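Local coordinates for protein phosphoribosylaminoimidazole-succinocarboxamide synthase (Saccharomyces cerevisiae, PDB 2CNQ) that catalyses the ATP-dependent joining of L-aspartate to 4-carboxy-5-aminoimidazole ribotide, giving SAICAR, in de novo purine biosynthesis, at residues V121-I125 / L148-F154; V139-Q144 / I158-S162. All blocks are in the same frame, centred on the assembly; numbering follows the deposited sequence.

Contact 1 (V121-I125 / L148-F154); sequences VRGYI and LKESQEF. With AMZ (aminoimidazole 4-carboxamide ribonucleotide), chain C.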
ATOM      1  N   VAL A 121      -5.891   6.491  -5.776  1.00  5.81           N
ATOM      2  CA  VAL A 121      -7.229   7.007  -5.751  1.00  5.87           C
ATOM      3  C   VAL A 121      -7.370   7.848  -4.534  1.00  5.68           C
ATOM      4  O   VAL A 121      -6.985   7.449  -3.465  1.00  6.15           O
ATOM      5  CB  VAL A 121      -8.275   5.907  -5.751  1.00  6.65           C
ATOM      6  CG1 VAL A 121      -9.653   6.525  -5.743  1.00  7.17           C
ATOM      7  CG2 VAL A 121      -8.103   5.023  -6.930  1.00  7.91           C
ATOM      8  N   ARG A 122      -7.935   9.020  -4.731  1.00  6.19           N
ATOM      9  CA  ARG A 122      -8.180   9.940  -3.655  1.00  6.52           C
ATOM     10  C   ARG A 122      -9.653  10.135  -3.490  1.00  6.55           C
ATOM     11  O   ARG A 122     -10.326  10.576  -4.386  1.00  7.50           O
ATOM     12  CB  ARG A 122      -7.539  11.258  -3.912  1.00  6.80           C
ATOM     13  CG  ARG A 122      -6.078  11.145  -4.213  1.00  6.46           C
ATOM     14  CD  ARG A 122      -5.501  12.496  -4.495  1.00  6.82           C
ATOM     15  NE  ARG A 122      -4.154  12.381  -4.981  1.00  6.85           N
ATOM     16  CZ  ARG A 122      -3.095  12.345  -4.225  1.00  7.20           C
ATOM     17  NH1 ARG A 122      -3.152  12.568  -2.945  1.00  7.35           N
ATOM     18  NH2 ARG A 122      -1.940  12.095  -4.791  1.00  8.35           N
ATOM     19  N   GLY A 123     -10.144   9.815  -2.325  1.00  6.59           N
ATOM     20  CA  GLY A 123     -11.499  10.159  -1.984  1.00  7.17           C
ATOM     21  C   GLY A 123     -11.625  11.494  -1.338  1.00  7.41           C
ATOM     22  O   GLY A 123     -12.693  12.101  -1.357  1.00  8.00           O
ATOM     23  N   TYR A 124     -10.545  11.958  -0.751  1.00  7.37           N
ATOM     24  CA  TYR A 124     -10.506  13.135   0.054  1.00  7.64           C
ATOM     25  C   TYR A 124      -9.249  13.836  -0.285  1.00  7.67           C
ATOM     26  O   TYR A 124      -8.240  13.228  -0.632  1.00  8.00           O
ATOM     27  CB  TYR A 124     -10.488  12.777   1.518  1.00  7.92           C
ATOM     28  CG  TYR A 124     -11.717  12.072   1.964  1.00  7.91           C
ATOM     29  CD1 TYR A 124     -11.948  10.755   1.623  1.00  7.89           C
ATOM     30  CD2 TYR A 124     -12.650  12.716   2.733  1.00  8.76           C
ATOM     31  CE1 TYR A 124     -13.081  10.125   2.035  1.00  8.73           C
ATOM     32  CE2 TYR A 124     -13.783  12.068   3.149  1.00  9.38           C
ATOM     33  CZ  TYR A 124     -13.993  10.787   2.791  1.00  9.38           C
ATOM     34  OH  TYR A 124     -15.100  10.115   3.192  1.00 10.86           O
ATOM     35  N   ILE A 125      -9.284  15.149  -0.178  1.00  7.97           N
ATOM     36  CA  ILE A 125      -8.168  15.927  -0.613  1.00  7.98           C
ATOM     37  C   ILE A 125      -7.205  16.147   0.505  1.00  7.56           C
ATOM     38  O   ILE A 125      -7.508  16.771   1.499  1.00  8.26           O
ATOM     39  CB  ILE A 125      -8.634  17.206  -1.282  1.00  8.38           C
ATOM     40  CG1 ILE A 125      -7.468  17.836  -1.992  1.00  9.13           C
ATOM     41  CG2 ILE A 125      -9.336  18.179  -0.361  1.00  8.74           C
ATOM     42  CD1 ILE A 125      -7.860  18.932  -2.922  1.00 10.00           C
ATOM     43  N   LEU A 148     -13.006  23.547  -1.941  1.00 12.01           N
ATOM     44  CA  LEU A 148     -12.707  22.397  -1.120  1.00 11.41           C
ATOM     45  C   LEU A 148     -11.841  22.825   0.017  1.00 11.82           C
ATOM     46  O   LEU A 148     -10.887  23.564  -0.123  1.00 12.59           O
ATOM     47  CB  LEU A 148     -11.837  21.429  -1.876  0.52 12.13           C
ATOM     48  CG  LEU A 148     -12.422  20.887  -3.138  0.52 12.47           C
ATOM     49  CD1 LEU A 148     -11.347  20.085  -3.833  0.52 12.07           C
ATOM     50  CD2 LEU A 148     -13.620  20.036  -2.793  0.52 14.06           C
ATOM     51  N   LYS A 149     -12.139  22.294   1.161  1.00 11.37           N
ATOM     52  CA  LYS A 149     -11.331  22.510   2.323  1.00 11.30           C
ATOM     53  C   LYS A 149     -10.459  21.317   2.566  1.00 10.81           C
ATOM     54  O   LYS A 149     -10.698  20.243   2.054  1.00 10.64           O
ATOM     55  CB  LYS A 149     -12.222  22.822   3.491  0.64 12.23           C
ATOM     56  CG  LYS A 149     -13.012  24.118   3.323  0.64 14.22           C
ATOM     57  CD  LYS A 149     -12.127  25.333   3.133  0.64 17.54           C
ATOM     58  CE  LYS A 149     -12.967  26.593   3.071  0.64 18.18           C
ATOM     59  NZ  LYS A 149     -12.154  27.810   2.887  0.64 19.55           N
ATOM     60  N   GLU A 150      -9.417  21.506   3.351  1.00 10.50           N
ATOM     61  CA  GLU A 150      -8.482  20.426   3.555  1.00 10.05           C
ATOM     62  C   GLU A 150      -9.180  19.229   4.080  1.00  9.19           C
ATOM     63  O   GLU A 150      -9.974  19.328   4.982  1.00  9.90           O
ATOM     64  CB  GLU A 150      -7.383  20.837   4.496  1.00 10.08           C
ATOM     65  CG  GLU A 150      -6.299  19.814   4.527  1.00 10.73           C
ATOM     66  CD  GLU A 150      -5.280  20.019   5.572  1.00 12.02           C
ATOM     67  OE1 GLU A 150      -4.557  19.050   5.823  1.00 13.78           O
ATOM     68  OE2 GLU A 150      -5.182  21.117   6.132  1.00 13.87           O
ATOM     69  N   SER A 151      -8.874  18.095   3.487  1.00  8.59           N
ATOM     70  CA  SER A 151      -9.444  16.833   3.870  1.00  8.30           C
ATOM     71  C   SER A 151     -10.833  16.621   3.409  1.00  8.53           C
ATOM     72  O   SER A 151     -11.386  15.607   3.733  1.00  8.83           O
ATOM     73  CB  SER A 151      -9.373  16.561   5.367  1.00  8.29           C
ATOM     74  OG  SER A 151      -8.089  16.824   5.857  1.00  8.98           O
ATOM     75  N   GLN A 152     -11.403  17.558   2.671  1.00  9.04           N
ATOM     76  CA  GLN A 152     -12.746  17.406   2.215  1.00  9.68           C
ATOM     77  C   GLN A 152     -12.816  16.269   1.234  1.00  9.26           C
ATOM     78  O   GLN A 152     -11.900  16.001   0.460  1.00  9.35           O
ATOM     79  CB  GLN A 152     -13.223  18.679   1.589  1.00 10.56           C
ATOM     80  CG  GLN A 152     -14.675  18.668   1.207  1.00 11.60           C
ATOM     81  CD  GLN A 152     -15.195  20.036   0.921  1.00 12.69           C
ATOM     82  OE1 GLN A 152     -14.586  21.025   1.296  1.00 15.44           O
ATOM     83  NE2 GLN A 152     -16.310  20.103   0.223  1.00 16.14           N
ATOM     84  N   GLU A 153     -13.965  15.640   1.226  1.00  9.87           N
ATOM     85  CA  GLU A 153     -14.257  14.631   0.282  1.00 10.31           C
ATOM     86  C   GLU A 153     -14.409  15.230  -1.091  1.00 10.31           C
ATOM     87  O   GLU A 153     -15.082  16.239  -1.252  1.00 12.29           O
ATOM     88  CB  GLU A 153     -15.542  13.925   0.690  0.64 11.59           C
ATOM     89  CG  GLU A 153     -15.844  12.668  -0.072  0.64 14.38           C
ATOM     90  CD  GLU A 153     -16.836  11.760   0.633  0.64 14.50           C
ATOM     91  OE1 GLU A 153     -16.823  10.550   0.345  0.64 18.89           O
ATOM     92  OE2 GLU A 153     -17.614  12.247   1.473  0.64 17.39           O
ATOM     93  N   PHE A 154     -13.807  14.609  -2.087  1.00  9.93           N
ATOM     94  CA  PHE A 154     -14.098  14.979  -3.439  1.00 10.16           C
ATOM     95  C   PHE A 154     -15.520  14.572  -3.760  1.00 10.88           C
ATOM     96  O   PHE A 154     -16.051  13.662  -3.209  1.00 11.64           O
ATOM     97  CB  PHE A 154     -13.177  14.266  -4.385  1.00  9.91           C
ATOM     98  CG  PHE A 154     -11.782  14.758  -4.344  1.00  9.17           C
ATOM     99  CD1 PHE A 154     -11.440  15.957  -4.924  1.00 10.16           C
ATOM    100  CD2 PHE A 154     -10.786  14.006  -3.754  1.00  9.01           C
ATOM    101  CE1 PHE A 154     -10.150  16.388  -4.919  1.00  9.94           C
ATOM    102  CE2 PHE A 154      -9.505  14.438  -3.743  1.00  8.48           C
ATOM    103  CZ  PHE A 154      -9.176  15.629  -4.315  1.00  9.05           C
TER
HETATM  104  O5  AMZ C1308       4.248   3.595  -2.032  1.00  9.49           O
HETATM  105  C6  AMZ C1308       4.071   4.509  -2.810  1.00  9.38           C
HETATM  106  N2  AMZ C1308       4.873   4.766  -3.837  1.00 12.14           N
HETATM  107  C3A AMZ C1308       2.923   5.384  -2.672  1.00  8.32           C
HETATM  108  C7A AMZ C1308       1.995   5.329  -1.677  1.00  7.39           C
HETATM  109  N3  AMZ C1308       1.815   4.476  -0.652  1.00  8.01           N
HETATM  110  N1  AMZ C1308       2.635   6.404  -3.499  1.00  9.38           N
HETATM  111  C5  AMZ C1308       1.541   6.966  -3.036  1.00  8.47           C
HETATM  112  N   AMZ C1308       1.146   6.329  -1.911  1.00  7.34           N
HETATM  113  C1  AMZ C1308      -0.050   6.617  -1.160  1.00  6.92           C
HETATM  114  C2  AMZ C1308       0.166   7.503   0.029  1.00  7.55           C
HETATM  115  C3  AMZ C1308      -1.174   8.162   0.184  1.00  6.82           C
HETATM  116  O2  AMZ C1308      -2.003   7.235   0.849  1.00  7.62           O
HETATM  117  O1  AMZ C1308       0.569   6.729   1.140  1.00  8.53           O
HETATM  118  O   AMZ C1308      -0.876   7.357  -2.015  1.00  7.66           O
HETATM  119  C   AMZ C1308      -1.610   8.313  -1.264  1.00  7.29           C
HETATM  120  C4  AMZ C1308      -1.399   9.679  -1.828  1.00  7.21           C
HETATM  121  O3  AMZ C1308      -0.105  10.125  -1.458  1.00  7.76           O
HETATM  122  P   AMZ C1308       0.297  11.634  -1.787  1.00  7.96           P
HETATM  123  OP1 AMZ C1308       0.469  11.739  -3.266  1.00  8.43           O
HETATM  124  O4  AMZ C1308       1.599  11.820  -1.044  1.00 10.32           O
HETATM  125  OP2 AMZ C1308      -0.781  12.551  -1.308  1.00  7.87           O
HETATM  126  O   HOH W   1     -14.638  11.191  -3.015  0.50 12.69           O
HETATM  127  O   HOH W   2     -14.655  10.227  -1.980  0.50 17.40           O
HETATM  128  O   HOH W   3     -16.869  11.478   4.638  1.00 15.68           O
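Tyr124 and Glu153 form a non-hydrogen-bonded antiparallel pair, their CA atoms 4.0 Å apart, which continues the pairing of strands 113-122 and 153-159 at the margin of the mixed sheet. The bonds on its two sides define the register: Phe154 N donates to Gly123 O at 2.8 Å, and Ile125 N to Gln152 O. Ile125 O then takes Ser151 N, so three backbone bonds carry the pairing into the type II turn of Lys149 to Gln152.

Ile125 fills the angle between turn and strand. Its CB lies 3.5 Å from Phe154 CZ, and CG1 continues past the same ring atom. CG2 branches the other way, 3.5 Å from Lys149 O and beside Gln152 O. With CG1 anti to the backbone N (chi1 -167°) and chi2 also extended, CD1 reaches CD1 of the modelled Leu148 conformer at 3.8 Å, the two side chains crossing at about a right angle.

Beyond the corner at Gly123, in the modelled Glu153 conformer, CG makes a CH-pi contact over one face of the Tyr124 ring, 4.1 Å from the centroid, while Ser151 O lies at the ring edge. Arg122, part of the AMZ pocket, touches Phe154 through CB, yet its extended chain leads away to the nucleotide phosphate. There NH1 bonds AMZ OP2 at 2.9 Å and NH2 bonds AMZ OP1 at 2.9 Å; angles of 177° and 172°, with phosphorus in the guanidinium plane, identify a two-pronged, edge-on grip.

Arg122 and Ile125 both rest on helix 127-136 and strand 138-139, whereas Val121 and Tyr124 pack against helix 185-209.

Contact 2 (V139-Q144 / I158-S162); sequences VHGLKQ and IFTPS
ND1 of His140 is held by two backbone carbonyls: it donates to Ile174 O and, more weakly, to Pro161 O at 2.8 Å, where the bend at hydrogen (121°) marks the lesser bond. The histidine sits at the tip of a tight beta hairpin, a type I' turn from Val139 to Leu142 closed by reciprocal backbone bonds, Val139 N to Leu142 O at 2.7 Å and Leu142 N to Val139 O at 2.8 Å. Glu132 supports the turn by accepting from the backbone N atoms of His140 and Gly141.

Thr160 crosses the imidazole at about a right angle, its CB facing one side of the ring, while Pro161 O lies at the edge near the ring plane. NE2 is hydrogen-bonded to Arg122 NH2, and Thr160 OG1 makes a weak hydrogen bond with Arg122 NE, which makes this pair a second shell behind a phosphate-binding arginine.

Farther along the hairpin the contact is made by aliphatic side chains. Ile158 has CG1 between its backbone N and carbonyl carbon (chi1 54°), which raises CD1 to 4.0 Å from CG1 of the modelled Val139 conformer. On the other hairpin arm, the Leu142 methyl CD1 faces the carbonyl oxygen of Phe159, 3.9 Å from that O atom.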
ATOM      1  N   VAL A 139      -6.032  18.728  -9.215  0.70  9.90           N
ATOM      2  CA  VAL A 139      -5.266  17.640  -8.627  0.70  9.77           C
ATOM      3  C   VAL A 139      -4.659  16.803  -9.727  0.70 10.83           C
ATOM      4  O   VAL A 139      -5.415  16.359 -10.558  0.70 11.14           O
ATOM      5  CB  VAL A 139      -6.168  16.814  -7.736  0.70  9.49           C
ATOM      6  CG1 VAL A 139      -5.408  15.617  -7.229  0.70  8.89           C
ATOM      7  CG2 VAL A 139      -6.669  17.681  -6.583  0.70  9.11           C
ATOM      8  N   HIS A 140      -3.319  16.610  -9.753  1.00 11.07           N
ATOM      9  CA  HIS A 140      -2.724  15.891 -10.865  1.00 11.41           C
ATOM     10  C   HIS A 140      -3.217  16.521 -12.158  1.00 12.91           C
ATOM     11  O   HIS A 140      -3.495  15.863 -13.156  1.00 14.23           O
ATOM     12  CB  HIS A 140      -3.011  14.407 -10.823  1.00 11.11           C
ATOM     13  CG  HIS A 140      -2.391  13.707  -9.671  1.00 10.08           C
ATOM     14  ND1 HIS A 140      -1.672  12.557  -9.841  1.00  9.52           N
ATOM     15  CD2 HIS A 140      -2.379  13.947  -8.346  1.00 10.81           C
ATOM     16  CE1 HIS A 140      -1.297  12.086  -8.661  1.00  9.70           C
ATOM     17  NE2 HIS A 140      -1.698  12.922  -7.729  1.00  9.97           N
ATOM     18  N   GLY A 141      -3.274  17.847 -12.147  1.00 13.08           N
ATOM     19  CA  GLY A 141      -3.697  18.592 -13.303  1.00 13.76           C
ATOM     20  C   GLY A 141      -5.179  18.597 -13.586  1.00 13.92           C
ATOM     21  O   GLY A 141      -5.614  19.316 -14.470  1.00 17.91           O
ATOM     22  N   LEU A 142      -5.979  17.880 -12.800  1.00 12.74           N
ATOM     23  CA  LEU A 142      -7.412  17.785 -13.006  1.00 12.42           C
ATOM     24  C   LEU A 142      -8.088  18.929 -12.278  1.00 12.88           C
ATOM     25  O   LEU A 142      -7.900  19.119 -11.101  1.00 13.85           O
ATOM     26  CB  LEU A 142      -7.936  16.497 -12.387  1.00 11.76           C
ATOM     27  CG  LEU A 142      -7.400  15.232 -13.031  1.00 10.61           C
ATOM     28  CD1 LEU A 142      -7.624  14.076 -12.107  1.00 10.77           C
ATOM     29  CD2 LEU A 142      -8.061  14.996 -14.371  1.00 11.96           C
ATOM     30  N   LYS A 143      -9.124  19.488 -12.932  0.70 13.52           N
ATOM     31  CA  LYS A 143      -9.918  20.513 -12.298  0.70 13.94           C
ATOM     32  C   LYS A 143     -10.980  19.947 -11.337  0.70 13.14           C
ATOM     33  O   LYS A 143     -11.501  18.814 -11.406  0.70 13.51           O
ATOM     34  CB  LYS A 143     -10.371  21.552 -13.287  0.70 14.88           C
ATOM     35  CG  LYS A 143      -9.175  22.431 -13.706  0.70 15.42           C
ATOM     36  CD  LYS A 143      -9.109  22.543 -15.152  0.70 13.51           C
ATOM     37  CE  LYS A 143     -10.553  22.815 -15.568  0.70 16.58           C
ATOM     38  NZ  LYS A 143     -10.802  23.340 -16.869  0.70 11.06           N
ATOM     39  N   GLN A 144     -11.211  20.770 -10.352  0.70 11.74           N
ATOM     40  CA  GLN A 144     -11.890  20.392  -9.162  0.70 10.79           C
ATOM     41  C   GLN A 144     -12.888  21.457  -8.853  0.70 10.60           C
ATOM     42  O   GLN A 144     -12.780  22.567  -9.322  0.70 10.62           O
ATOM     43  CB  GLN A 144     -10.893  20.287  -8.010  0.70 10.44           C
ATOM     44  CG  GLN A 144      -9.824  19.238  -8.185  0.70 10.85           C
ATOM     45  CD  GLN A 144     -10.403  17.889  -8.449  0.70  9.24           C
ATOM     46  OE1 GLN A 144     -11.373  17.489  -7.813  0.70  9.91           O
ATOM     47  NE2 GLN A 144      -9.824  17.181  -9.412  0.70  9.21           N
ATOM     48  N   ILE A 158     -11.160  10.153  -7.122  1.00  7.94           N
ATOM     49  CA  ILE A 158     -10.462  10.408  -8.329  1.00  8.02           C
ATOM     50  C   ILE A 158      -9.206   9.606  -8.423  1.00  7.47           C
ATOM     51  O   ILE A 158      -8.434   9.468  -7.487  1.00  7.22           O
ATOM     52  CB  ILE A 158     -10.195  11.868  -8.517  1.00  8.99           C
ATOM     53  CG1 ILE A 158      -9.487  12.526  -7.369  1.00  9.62           C
ATOM     54  CG2 ILE A 158     -11.535  12.569  -8.818  1.00 11.60           C
ATOM     55  CD1 ILE A 158      -9.040  13.903  -7.669  1.00 10.88           C
ATOM     56  N   PHE A 159      -9.003   9.057  -9.607  1.00  7.96           N
ATOM     57  CA  PHE A 159      -7.766   8.442  -9.992  1.00  7.23           C
ATOM     58  C   PHE A 159      -6.750   9.512 -10.272  1.00  7.00           C
ATOM     59  O   PHE A 159      -6.947  10.365 -11.107  1.00  7.80           O
ATOM     60  CB  PHE A 159      -8.034   7.630 -11.231  1.00  8.03           C
ATOM     61  CG  PHE A 159      -6.804   7.167 -11.937  1.00  7.59           C
ATOM     62  CD1 PHE A 159      -6.586   7.553 -13.237  1.00  8.45           C
ATOM     63  CD2 PHE A 159      -5.911   6.304 -11.355  1.00  8.57           C
ATOM     64  CE1 PHE A 159      -5.523   7.055 -13.943  1.00  8.91           C
ATOM     65  CE2 PHE A 159      -4.825   5.849 -12.049  1.00  8.85           C
ATOM     66  CZ  PHE A 159      -4.646   6.217 -13.352  1.00  9.28           C
ATOM     67  N   THR A 160      -5.645   9.445  -9.550  1.00  6.65           N
ATOM     68  CA  THR A 160      -4.614  10.434  -9.638  1.00  6.67           C
ATOM     69  C   THR A 160      -3.298   9.706  -9.694  1.00  6.10           C
ATOM     70  O   THR A 160      -2.669   9.450  -8.691  1.00  6.92           O
ATOM     71  CB  THR A 160      -4.677  11.422  -8.507  1.00  7.23           C
ATOM     72  OG1 THR A 160      -4.416  10.768  -7.273  1.00  7.25           O
ATOM     73  CG2 THR A 160      -6.007  12.083  -8.419  1.00  8.11           C
ATOM     74  N   PRO A 161      -2.881   9.292 -10.860  1.00  6.24           N
ATOM     75  CA  PRO A 161      -1.717   8.428 -10.948  1.00  6.67           C
ATOM     76  C   PRO A 161      -0.454   9.132 -10.646  1.00  6.55           C
ATOM     77  O   PRO A 161      -0.323  10.312 -10.849  1.00  6.68           O
ATOM     78  CB  PRO A 161      -1.744   7.955 -12.385  1.00  7.47           C
ATOM     79  CG  PRO A 161      -2.468   9.047 -13.103  1.00  7.42           C
ATOM     80  CD  PRO A 161      -3.504   9.544 -12.147  1.00  6.74           C
ATOM     81  N   SER A 162       0.519   8.351 -10.228  1.00  6.71           N
ATOM     82  CA  SER A 162       1.864   8.807 -10.208  1.00  7.24           C
ATOM     83  C   SER A 162       2.714   7.825 -10.949  1.00  7.36           C
ATOM     84  O   SER A 162       2.366   6.680 -11.133  1.00  7.78           O
ATOM     85  CB  SER A 162       2.318   9.028  -8.790  1.00  8.71           C
ATOM     86  OG  SER A 162       2.836   7.865  -8.274  0.62  8.89           O
TER

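Overall arrangement
Contacts 1 and 2 have centres 11 Å apart and lie on the same side of the chain's centre. Their segments alternate along the chain: 121-125, 139-144, 148-154, then 158-162, with helix 127-136 between the first two. Both draw on strand 153-159, an outermost strand of the mixed five-stranded sheet, which runs antiparallel to strand 113-122. The backbone bond Arg122 N to Ile158 O, 2.8 Å, links strand 113-122 of contact 1 to contact 2. Contact 1 marks where that pairing turns off the sheet; contact 2 sets the hairpin 138-143 against the later end of strand 153-159 and the residues after it. Together they meet Arg122, part of the AMZ pocket, at its backbone N, CB, NE and NH2.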